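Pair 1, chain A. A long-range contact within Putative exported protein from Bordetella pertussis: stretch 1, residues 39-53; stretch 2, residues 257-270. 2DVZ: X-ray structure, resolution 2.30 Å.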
# COMPACT_ATOMS: atom_id res chain seq x y z
N LEU A 39 -10.45 3.37 -8.72
CA LEU A 39 -10.64 4.79 -8.98
C LEU A 39 -9.92 5.22 -10.24
O LEU A 39 -10.53 5.85 -11.12
CB LEU A 39 -10.19 5.65 -7.78
CG LEU A 39 -10.14 7.18 -7.94
CD1 LEU A 39 -11.52 7.71 -7.94
CD2 LEU A 39 -9.30 7.85 -6.82
N VAL A 40 -8.61 4.93 -10.30
CA VAL A 40 -7.80 5.39 -11.42
C VAL A 40 -8.05 4.66 -12.76
O VAL A 40 -8.19 5.34 -13.78
CB VAL A 40 -6.30 5.46 -11.09
CG1 VAL A 40 -5.54 6.03 -12.29
CG2 VAL A 40 -6.06 6.31 -9.78
N THR A 41 -8.15 3.33 -12.76
CA THR A 41 -8.43 2.57 -14.00
C THR A 41 -9.83 2.84 -14.57
O THR A 41 -10.02 2.85 -15.79
CB THR A 41 -8.17 1.01 -13.84
OG1 THR A 41 -9.06 0.42 -12.87
CG2 THR A 41 -6.71 0.71 -13.45
N GLN A 42 -10.82 3.05 -13.71
CA GLN A 42 -12.16 3.50 -14.15
C GLN A 42 -12.12 4.71 -15.06
O GLN A 42 -12.82 4.74 -16.08
CB GLN A 42 -13.05 3.85 -12.96
CG GLN A 42 -13.73 2.64 -12.35
CD GLN A 42 -14.63 1.96 -13.35
OE1 GLN A 42 -14.22 1.00 -14.04
NE2 GLN A 42 -15.85 2.49 -13.48
N ARG A 43 -11.35 5.72 -14.65
CA ARG A 43 -11.22 6.95 -15.39
C ARG A 43 -10.26 6.80 -16.58
O ARG A 43 -10.49 7.40 -17.62
CB ARG A 43 -10.82 8.08 -14.43
CG ARG A 43 -10.71 9.48 -15.04
CD ARG A 43 -12.04 9.97 -15.63
NE ARG A 43 -11.88 11.23 -16.38
CZ ARG A 43 -11.39 11.34 -17.61
NH1 ARG A 43 -10.96 10.26 -18.26
NH2 ARG A 43 -11.29 12.53 -18.17
N MSE A 44 -9.16 6.06 -16.41
CA MSE A 44 -8.28 5.71 -17.52
C MSE A 44 -9.07 5.02 -18.63
O MSE A 44 -8.86 5.28 -19.80
CB MSE A 44 -7.15 4.77 -17.07
CG MSE A 44 -6.02 5.45 -16.40
SE MSE A 44 -4.65 4.18 -15.84
CE MSE A 44 -3.90 3.61 -17.56
N SER A 45 -10.00 4.17 -18.23
CA SER A 45 -10.73 3.36 -19.17
C SER A 45 -11.56 4.22 -20.14
O SER A 45 -11.55 4.00 -21.38
CB SER A 45 -11.60 2.41 -18.38
OG SER A 45 -12.44 1.72 -19.25
N GLN A 46 -12.23 5.23 -19.57
CA GLN A 46 -12.96 6.27 -20.30
C GLN A 46 -12.05 6.91 -21.36
O GLN A 46 -12.45 7.13 -22.50
CB GLN A 46 -13.51 7.30 -19.31
CG GLN A 46 -14.09 8.57 -19.98
CD GLN A 46 -14.49 9.68 -18.99
OE1 GLN A 46 -14.39 10.87 -19.33
NE2 GLN A 46 -14.93 9.31 -17.79
N GLU A 47 -10.80 7.18 -20.99
CA GLU A 47 -9.81 7.77 -21.89
C GLU A 47 -9.35 6.81 -22.97
O GLU A 47 -9.22 7.21 -24.13
CB GLU A 47 -8.59 8.29 -21.10
CG GLU A 47 -7.44 8.89 -21.91
CD GLU A 47 -7.81 10.18 -22.72
OE1 GLU A 47 -8.86 10.80 -22.44
OE2 GLU A 47 -7.01 10.56 -23.61
N LEU A 48 -9.08 5.56 -22.58
CA LEU A 48 -8.53 4.54 -23.48
C LEU A 48 -9.56 3.96 -24.47
O LEU A 48 -9.18 3.40 -25.49
CB LEU A 48 -7.81 3.42 -22.69
CG LEU A 48 -6.48 3.78 -22.00
CD1 LEU A 48 -6.02 2.71 -20.96
CD2 LEU A 48 -5.42 4.04 -23.03
N GLY A 49 -10.84 4.10 -24.15
CA GLY A 49 -11.92 3.57 -24.99
C GLY A 49 -12.00 2.05 -24.97
O GLY A 49 -12.59 1.45 -25.89
N GLN A 50 -11.42 1.44 -23.91
CA GLN A 50 -11.54 0.02 -23.61
C GLN A 50 -11.76 -0.20 -22.12
O GLN A 50 -11.21 0.52 -21.31
CB GLN A 50 -10.31 -0.78 -24.08
CG GLN A 50 -10.08 -0.83 -25.57
CD GLN A 50 -11.22 -1.44 -26.38
OE1 GLN A 50 -11.98 -2.29 -25.89
NE2 GLN A 50 -11.34 -1.02 -27.63
N PRO A 51 -12.57 -1.21 -21.76
CA PRO A 51 -12.61 -1.54 -20.32
C PRO A 51 -11.26 -2.00 -19.74
O PRO A 51 -10.47 -2.66 -20.43
CB PRO A 51 -13.62 -2.69 -20.24
CG PRO A 51 -13.67 -3.25 -21.66
CD PRO A 51 -13.49 -2.06 -22.55
N MSE A 52 -11.02 -1.61 -18.50
CA MSE A 52 -9.94 -2.09 -17.69
C MSE A 52 -10.57 -2.84 -16.54
O MSE A 52 -11.25 -2.25 -15.71
CB MSE A 52 -9.11 -0.94 -17.17
CG MSE A 52 -8.31 -0.27 -18.27
SE MSE A 52 -7.17 1.08 -17.51
CE MSE A 52 -5.45 0.14 -17.40
N VAL A 53 -10.37 -4.14 -16.50
CA VAL A 53 -11.14 -4.97 -15.60
C VAL A 53 -10.25 -5.44 -14.46
O VAL A 53 -9.26 -6.13 -14.66
CB VAL A 53 -11.83 -6.14 -16.39
CG1 VAL A 53 -12.68 -6.99 -15.47
CG2 VAL A 53 -12.69 -5.55 -17.47
N ASN A 257 3.59 4.11 -23.13
CA ASN A 257 3.27 5.53 -23.29
C ASN A 257 1.79 5.77 -23.50
O ASN A 257 1.29 6.79 -23.11
CB ASN A 257 4.07 6.16 -24.44
CG ASN A 257 5.56 6.14 -24.20
OD1 ASN A 257 6.03 6.55 -23.13
ND2 ASN A 257 6.33 5.68 -25.19
N LYS A 258 1.10 4.85 -24.14
CA LYS A 258 -0.33 5.02 -24.26
C LYS A 258 -1.01 4.98 -22.90
O LYS A 258 -1.81 5.84 -22.60
CB LYS A 258 -0.94 4.00 -25.24
CG LYS A 258 -0.94 4.50 -26.68
CD LYS A 258 -1.36 3.38 -27.63
CE LYS A 258 -1.40 3.85 -29.06
NZ LYS A 258 -1.11 2.75 -30.04
N LEU A 259 -0.67 3.97 -22.10
CA LEU A 259 -1.20 3.78 -20.75
C LEU A 259 -0.84 4.93 -19.82
O LEU A 259 -1.67 5.37 -19.04
CB LEU A 259 -0.65 2.48 -20.15
CG LEU A 259 -1.13 1.17 -20.77
CD1 LEU A 259 -0.27 0.02 -20.28
CD2 LEU A 259 -2.62 0.95 -20.43
N ARG A 260 0.40 5.40 -19.89
CA ARG A 260 0.86 6.46 -19.04
C ARG A 260 0.11 7.74 -19.36
O ARG A 260 -0.30 8.48 -18.44
CB ARG A 260 2.37 6.71 -19.19
CG ARG A 260 2.90 7.49 -18.01
CD ARG A 260 3.89 8.48 -18.42
NE ARG A 260 3.98 9.55 -17.42
CZ ARG A 260 4.44 10.77 -17.65
NH1 ARG A 260 4.84 11.09 -18.86
NH2 ARG A 260 4.48 11.66 -16.68
N ASP A 261 -0.07 8.01 -20.64
CA ASP A 261 -0.85 9.16 -21.05
C ASP A 261 -2.27 9.16 -20.50
O ASP A 261 -2.78 10.21 -20.06
CB ASP A 261 -0.89 9.23 -22.57
CG ASP A 261 0.34 9.80 -23.13
OD1 ASP A 261 1.12 10.41 -22.35
OD2 ASP A 261 0.56 9.65 -24.33
N ALA A 262 -2.92 7.99 -20.55
CA ALA A 262 -4.25 7.85 -20.00
C ALA A 262 -4.27 8.01 -18.48
O ALA A 262 -5.27 8.48 -17.94
CB ALA A 262 -4.86 6.53 -20.40
N ALA A 263 -3.19 7.56 -17.81
CA ALA A 263 -3.02 7.74 -16.36
C ALA A 263 -2.92 9.23 -16.03
O ALA A 263 -3.61 9.72 -15.11
CB ALA A 263 -1.76 6.99 -15.83
N VAL A 264 -2.10 9.94 -16.81
CA VAL A 264 -1.90 11.37 -16.64
C VAL A 264 -3.23 12.12 -16.85
O VAL A 264 -3.58 13.00 -16.05
CB VAL A 264 -0.73 11.94 -17.54
CG1 VAL A 264 -0.82 13.48 -17.71
CG2 VAL A 264 0.61 11.54 -16.98
N VAL A 265 -4.01 11.74 -17.85
CA VAL A 265 -5.31 12.36 -18.02
C VAL A 265 -6.21 12.10 -16.82
O VAL A 265 -6.85 13.04 -16.30
CB VAL A 265 -6.05 11.92 -19.35
CG1 VAL A 265 -7.53 12.29 -19.29
CG2 VAL A 265 -5.38 12.54 -20.57
N ALA A 266 -6.28 10.83 -16.40
CA ALA A 266 -7.13 10.40 -15.28
C ALA A 266 -6.82 11.13 -13.97
O ALA A 266 -7.75 11.52 -13.23
CB ALA A 266 -7.01 8.90 -15.09
N LEU A 267 -5.53 11.29 -13.69
CA LEU A 267 -5.02 11.99 -12.50
C LEU A 267 -5.16 13.52 -12.50
O LEU A 267 -4.95 14.15 -11.45
CB LEU A 267 -3.56 11.58 -12.19
CG LEU A 267 -3.35 10.09 -11.91
CD1 LEU A 267 -1.88 9.69 -12.05
CD2 LEU A 267 -3.96 9.64 -10.55
N LYS A 268 -5.53 14.10 -13.66
CA LYS A 268 -5.97 15.49 -13.75
C LYS A 268 -7.48 15.61 -13.58
O LYS A 268 -8.01 16.71 -13.55
CB LYS A 268 -5.58 16.13 -15.10
CG LYS A 268 -4.25 15.71 -15.70
CD LYS A 268 -3.09 16.52 -15.26
CE LYS A 268 -2.60 17.40 -16.43
NZ LYS A 268 -1.37 16.85 -17.05
N ASP A 269 -8.20 14.50 -13.51
CA ASP A 269 -9.64 14.61 -13.38
C ASP A 269 -9.99 15.07 -11.95
O ASP A 269 -9.52 14.47 -10.97
CB ASP A 269 -10.35 13.31 -13.76
CG ASP A 269 -11.85 13.40 -13.56
OD1 ASP A 269 -12.28 13.69 -12.44
OD2 ASP A 269 -12.61 13.21 -14.50
N PRO A 270 -10.82 16.16 -11.85
CA PRO A 270 -11.00 16.82 -10.55
C PRO A 270 -11.65 15.90 -9.51
O PRO A 270 -11.37 16.05 -8.33
CB PRO A 270 -11.92 18.02 -10.88
CG PRO A 270 -11.76 18.24 -12.39
CD PRO A 270 -11.59 16.84 -12.92
O HOH W 1 -11.28 15.04 -16.50

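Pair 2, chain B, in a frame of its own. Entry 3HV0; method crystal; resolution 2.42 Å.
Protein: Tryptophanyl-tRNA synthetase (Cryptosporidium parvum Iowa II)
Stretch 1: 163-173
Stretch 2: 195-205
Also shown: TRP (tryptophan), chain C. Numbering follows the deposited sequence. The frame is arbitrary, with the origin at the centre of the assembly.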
# COMPACT_ATOMS: atom_id res chain seq x y z
N GLU B 163 0.87 1.25 9.62
CA GLU B 163 0.31 2.41 10.33
C GLU B 163 -0.22 3.47 9.35
O GLU B 163 -1.19 4.14 9.66
CB GLU B 163 1.34 3.00 11.27
CG GLU B 163 1.74 2.08 12.43
CD GLU B 163 0.69 1.98 13.52
OE1 GLU B 163 -0.16 2.89 13.64
OE2 GLU B 163 0.74 0.99 14.28
N LEU B 164 0.41 3.62 8.19
CA LEU B 164 -0.08 4.59 7.19
C LEU B 164 -1.25 4.06 6.33
O LEU B 164 -2.03 4.85 5.75
CB LEU B 164 1.06 5.03 6.25
CG LEU B 164 2.23 5.77 6.93
CD1 LEU B 164 3.34 6.05 5.93
CD2 LEU B 164 1.76 7.05 7.61
N TYR B 165 -1.39 2.74 6.25
CA TYR B 165 -2.30 2.15 5.28
C TYR B 165 -3.73 2.69 5.39
O TYR B 165 -4.36 2.95 4.37
CB TYR B 165 -2.28 0.62 5.35
CG TYR B 165 -2.76 -0.10 4.09
CD1 TYR B 165 -2.60 0.44 2.84
CD2 TYR B 165 -3.32 -1.37 4.18
CE1 TYR B 165 -3.02 -0.24 1.69
CE2 TYR B 165 -3.75 -2.06 3.02
CZ TYR B 165 -3.59 -1.48 1.79
OH TYR B 165 -3.99 -2.13 0.63
N PRO B 166 -4.26 2.87 6.61
CA PRO B 166 -5.65 3.34 6.65
C PRO B 166 -5.86 4.70 6.00
O PRO B 166 -6.82 4.88 5.26
CB PRO B 166 -5.97 3.39 8.16
CG PRO B 166 -5.07 2.39 8.76
CD PRO B 166 -3.80 2.48 7.95
N ASP B 167 -4.95 5.64 6.23
CA ASP B 167 -5.06 6.96 5.63
C ASP B 167 -4.67 6.92 4.17
O ASP B 167 -5.18 7.69 3.39
CB ASP B 167 -4.21 7.97 6.37
CG ASP B 167 -4.83 8.42 7.69
OD1 ASP B 167 -6.05 8.21 7.88
OD2 ASP B 167 -4.10 9.02 8.52
N ILE B 168 -3.76 6.03 3.78
CA ILE B 168 -3.44 5.87 2.36
C ILE B 168 -4.72 5.49 1.62
O ILE B 168 -5.06 6.08 0.61
CB ILE B 168 -2.36 4.79 2.11
CG1 ILE B 168 -1.00 5.28 2.67
CG2 ILE B 168 -2.26 4.44 0.60
CD1 ILE B 168 0.01 4.18 2.88
N LEU B 169 -5.42 4.50 2.15
CA LEU B 169 -6.66 3.99 1.55
C LEU B 169 -7.77 5.06 1.47
O LEU B 169 -8.50 5.14 0.47
CB LEU B 169 -7.14 2.76 2.32
CG LEU B 169 -6.34 1.47 2.10
CD1 LEU B 169 -6.73 0.40 3.12
CD2 LEU B 169 -6.52 0.94 0.66
N ARG B 170 -7.88 5.87 2.52
CA ARG B 170 -8.86 6.96 2.59
C ARG B 170 -8.59 8.08 1.59
O ARG B 170 -9.50 8.65 1.01
CB ARG B 170 -8.90 7.54 3.99
CG ARG B 170 -9.60 6.68 4.99
CD ARG B 170 -9.35 7.18 6.41
NE ARG B 170 -9.90 6.27 7.42
CZ ARG B 170 -9.24 5.79 8.49
NH1 ARG B 170 -7.99 6.14 8.72
NH2 ARG B 170 -9.83 4.97 9.33
N ILE B 171 -7.32 8.41 1.40
CA ILE B 171 -6.92 9.36 0.36
C ILE B 171 -7.17 8.79 -1.04
O ILE B 171 -7.64 9.47 -1.93
CB ILE B 171 -5.43 9.72 0.48
CG1 ILE B 171 -5.16 10.47 1.80
CG2 ILE B 171 -4.99 10.56 -0.72
CD1 ILE B 171 -3.71 10.43 2.22
N GLU B 172 -6.85 7.52 -1.24
CA GLU B 172 -6.95 6.90 -2.56
C GLU B 172 -8.38 6.81 -3.06
O GLU B 172 -8.64 7.03 -4.25
CB GLU B 172 -6.29 5.52 -2.56
CG GLU B 172 -4.81 5.64 -2.55
CD GLU B 172 -4.07 4.34 -2.48
OE1 GLU B 172 -4.69 3.26 -2.30
OE2 GLU B 172 -2.82 4.41 -2.59
N LYS B 173 -9.31 6.57 -2.14
CA LYS B 173 -10.72 6.45 -2.49
C LYS B 173 -11.32 7.77 -2.96
O LYS B 173 -12.32 7.79 -3.67
CB LYS B 173 -11.50 5.95 -1.27
CG LYS B 173 -12.87 5.40 -1.58
CD LYS B 173 -13.50 4.92 -0.30
CE LYS B 173 -14.93 4.47 -0.48
NZ LYS B 173 -15.36 3.74 0.73
N PHE B 195 1.35 5.70 -9.80
CA PHE B 195 0.02 6.18 -9.42
C PHE B 195 -0.31 5.97 -7.95
O PHE B 195 -0.99 6.80 -7.35
CB PHE B 195 -1.05 5.52 -10.29
CG PHE B 195 -1.02 5.96 -11.71
CD1 PHE B 195 -1.80 7.02 -12.11
CD2 PHE B 195 -0.20 5.34 -12.63
CE1 PHE B 195 -1.77 7.45 -13.42
CE2 PHE B 195 -0.16 5.76 -13.94
CZ PHE B 195 -0.95 6.82 -14.34
N ALA B 196 0.19 4.87 -7.36
CA ALA B 196 -0.16 4.49 -5.97
C ALA B 196 0.64 5.21 -4.87
O ALA B 196 0.25 5.14 -3.71
CB ALA B 196 -0.04 2.98 -5.77
N PHE B 197 1.76 5.85 -5.22
CA PHE B 197 2.67 6.41 -4.22
C PHE B 197 2.28 7.77 -3.60
O PHE B 197 2.53 8.01 -2.43
CB PHE B 197 4.14 6.49 -4.71
CG PHE B 197 5.03 7.22 -3.73
CD1 PHE B 197 5.35 6.63 -2.51
CD2 PHE B 197 5.43 8.54 -3.95
CE1 PHE B 197 6.09 7.32 -1.56
CE2 PHE B 197 6.17 9.24 -3.00
CZ PHE B 197 6.50 8.63 -1.81
N PRO B 198 1.69 8.67 -4.39
CA PRO B 198 1.36 9.96 -3.81
C PRO B 198 0.59 9.90 -2.48
O PRO B 198 0.90 10.68 -1.54
CB PRO B 198 0.52 10.60 -4.89
CG PRO B 198 1.07 10.08 -6.14
CD PRO B 198 1.49 8.67 -5.85
N ALA B 199 -0.35 8.97 -2.37
CA ALA B 199 -1.08 8.81 -1.10
C ALA B 199 -0.14 8.44 0.05
O ALA B 199 -0.32 8.88 1.18
CB ALA B 199 -2.17 7.79 -1.22
N VAL B 200 0.87 7.63 -0.25
CA VAL B 200 1.87 7.25 0.76
C VAL B 200 2.62 8.46 1.30
O VAL B 200 2.87 8.54 2.50
CB VAL B 200 2.87 6.21 0.22
CG1 VAL B 200 3.86 5.78 1.30
CG2 VAL B 200 2.13 5.01 -0.29
N GLN B 201 2.94 9.40 0.43
CA GLN B 201 3.62 10.62 0.86
C GLN B 201 2.69 11.62 1.50
O GLN B 201 3.11 12.40 2.33
CB GLN B 201 4.29 11.31 -0.29
CG GLN B 201 5.07 12.53 0.14
CD GLN B 201 6.25 12.82 -0.70
OE1 GLN B 201 6.63 13.96 -0.84
NE2 GLN B 201 6.85 11.80 -1.27
N ALA B 202 1.44 11.63 1.06
CA ALA B 202 0.42 12.50 1.64
C ALA B 202 0.12 12.13 3.09
O ALA B 202 0.05 13.00 3.95
CB ALA B 202 -0.83 12.45 0.81
N ALA B 203 -0.01 10.84 3.36
CA ALA B 203 -0.59 10.32 4.60
C ALA B 203 0.02 10.84 5.93
O ALA B 203 -0.70 10.98 6.92
CB ALA B 203 -0.61 8.78 4.58
N PRO B 204 1.34 11.08 5.96
CA PRO B 204 1.89 11.60 7.21
C PRO B 204 1.54 13.06 7.49
O PRO B 204 1.74 13.52 8.64
CB PRO B 204 3.40 11.42 7.05
CG PRO B 204 3.57 10.39 5.96
CD PRO B 204 2.40 10.59 5.06
N ALA B 205 1.01 13.79 6.51
CA ALA B 205 0.52 15.16 6.80
C ALA B 205 -0.80 15.17 7.61
O ALA B 205 -1.35 16.23 7.87
CB ALA B 205 0.40 15.96 5.54
N TRP C . 9.72 12.08 -2.17
CA TRP C . 10.58 13.09 -1.49
C TRP C . 11.91 13.21 -2.23
O TRP C . 12.29 12.30 -2.99
CB TRP C . 10.82 12.75 -0.01
CG TRP C . 9.71 13.20 0.91
CD1 TRP C . 8.74 12.42 1.50
CD2 TRP C . 9.45 14.54 1.36
NE1 TRP C . 7.92 13.19 2.27
CE2 TRP C . 8.32 14.49 2.20
CE3 TRP C . 10.07 15.77 1.14
CZ2 TRP C . 7.79 15.63 2.81
CZ3 TRP C . 9.54 16.90 1.74
CH2 TRP C . 8.40 16.82 2.56
OXT TRP C . 12.59 14.24 -2.07

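Pair 1 ties its two stretches together with a charged link, from R43(A) on the first helix to D269(A) in the loop after the second, whereas pair 2 has no hydrogen bond or salt bridge between its stretches and relies on apolar packing. In pair 1, R43(A) NE donates to D269(A) OD2 at 2.8 Å, a salt bridge formed at the edge of the guanidinium, near its plane. Water 1 reinforces it, accepting from R43(A) NH2 at 3.0 Å and donating to D269(A) OD2 at 3.0 Å. The position of R43(A) is taken in pair 2 by D167(B), which turns its charge along its own helix: R170(B) NH1 donates to D167(B) OD1 at 3.0 Å in a salt bridge within stretch 1. Across the contact D167(B) offers its methylene, CB lying 4.1 Å from CB of A203(B).

The backbones nevertheless agree to 0.5 Å over 14 central residues. The helix axes approach to 8.3 Å at 113° in pair 1 and to 8.5 Å at 122° in pair 2, so each contact is concentrated around a crossing point. There small residues allow close approach: the CA atoms of M44(A) and A262(A) are 5.2 Å apart, and those of their counterparts I168(B) and A199(B) 5.1 Å. A second alanine also matches, A266(A) with A203(B).

Selenomethionine M44(A) and I168(B) fill the same place differently. M44(A) is a knob among L259(A), A262(A), A263(A) and A266(A), and its long side chain carries CE to 3.2 Å from L259(A) O. The shorter, branched I168(B) divides its contacts: CG2 meets A199(B) CB at 3.8 Å, CD1 meets V200(B) CG2 at 3.9 Å, and CG1 meets A203(B) CB at 4.0 Å. V200(B) replaces A263(A), whose CB lies 4.0 Å from M44(A) SE.

The flanking positions exchange polar and apolar character. E47(A) packs its CG 3.8 Å from A262(A) CB and brings OE1 to 3.7 Å from V265(A) CG1; its counterpart I171(B) covers the matching pair with carbon alone, CG2 4.0 Å from A199(B) CB and CD1 3.8 Å from A202(B) CB. One turn removed from M44(A), the exchange reverses. L48(A) sets CG 3.6 Å from A262(A) CB and CD1 3.9 Å from L259(A) CD2, while E172(B) uses its aliphatic CG, 3.7 Å from A199(B) CB. E172(B) OE2 also lies 3.3 Å from A196(B) O, but both are acceptors and no hydrogen bond results. At the other end, V40(A) CG2 reaches L267(A) CD2 at 4.0 Å, and the matching L164(B) CD2 reaches P204(B) CG at 4.1 Å.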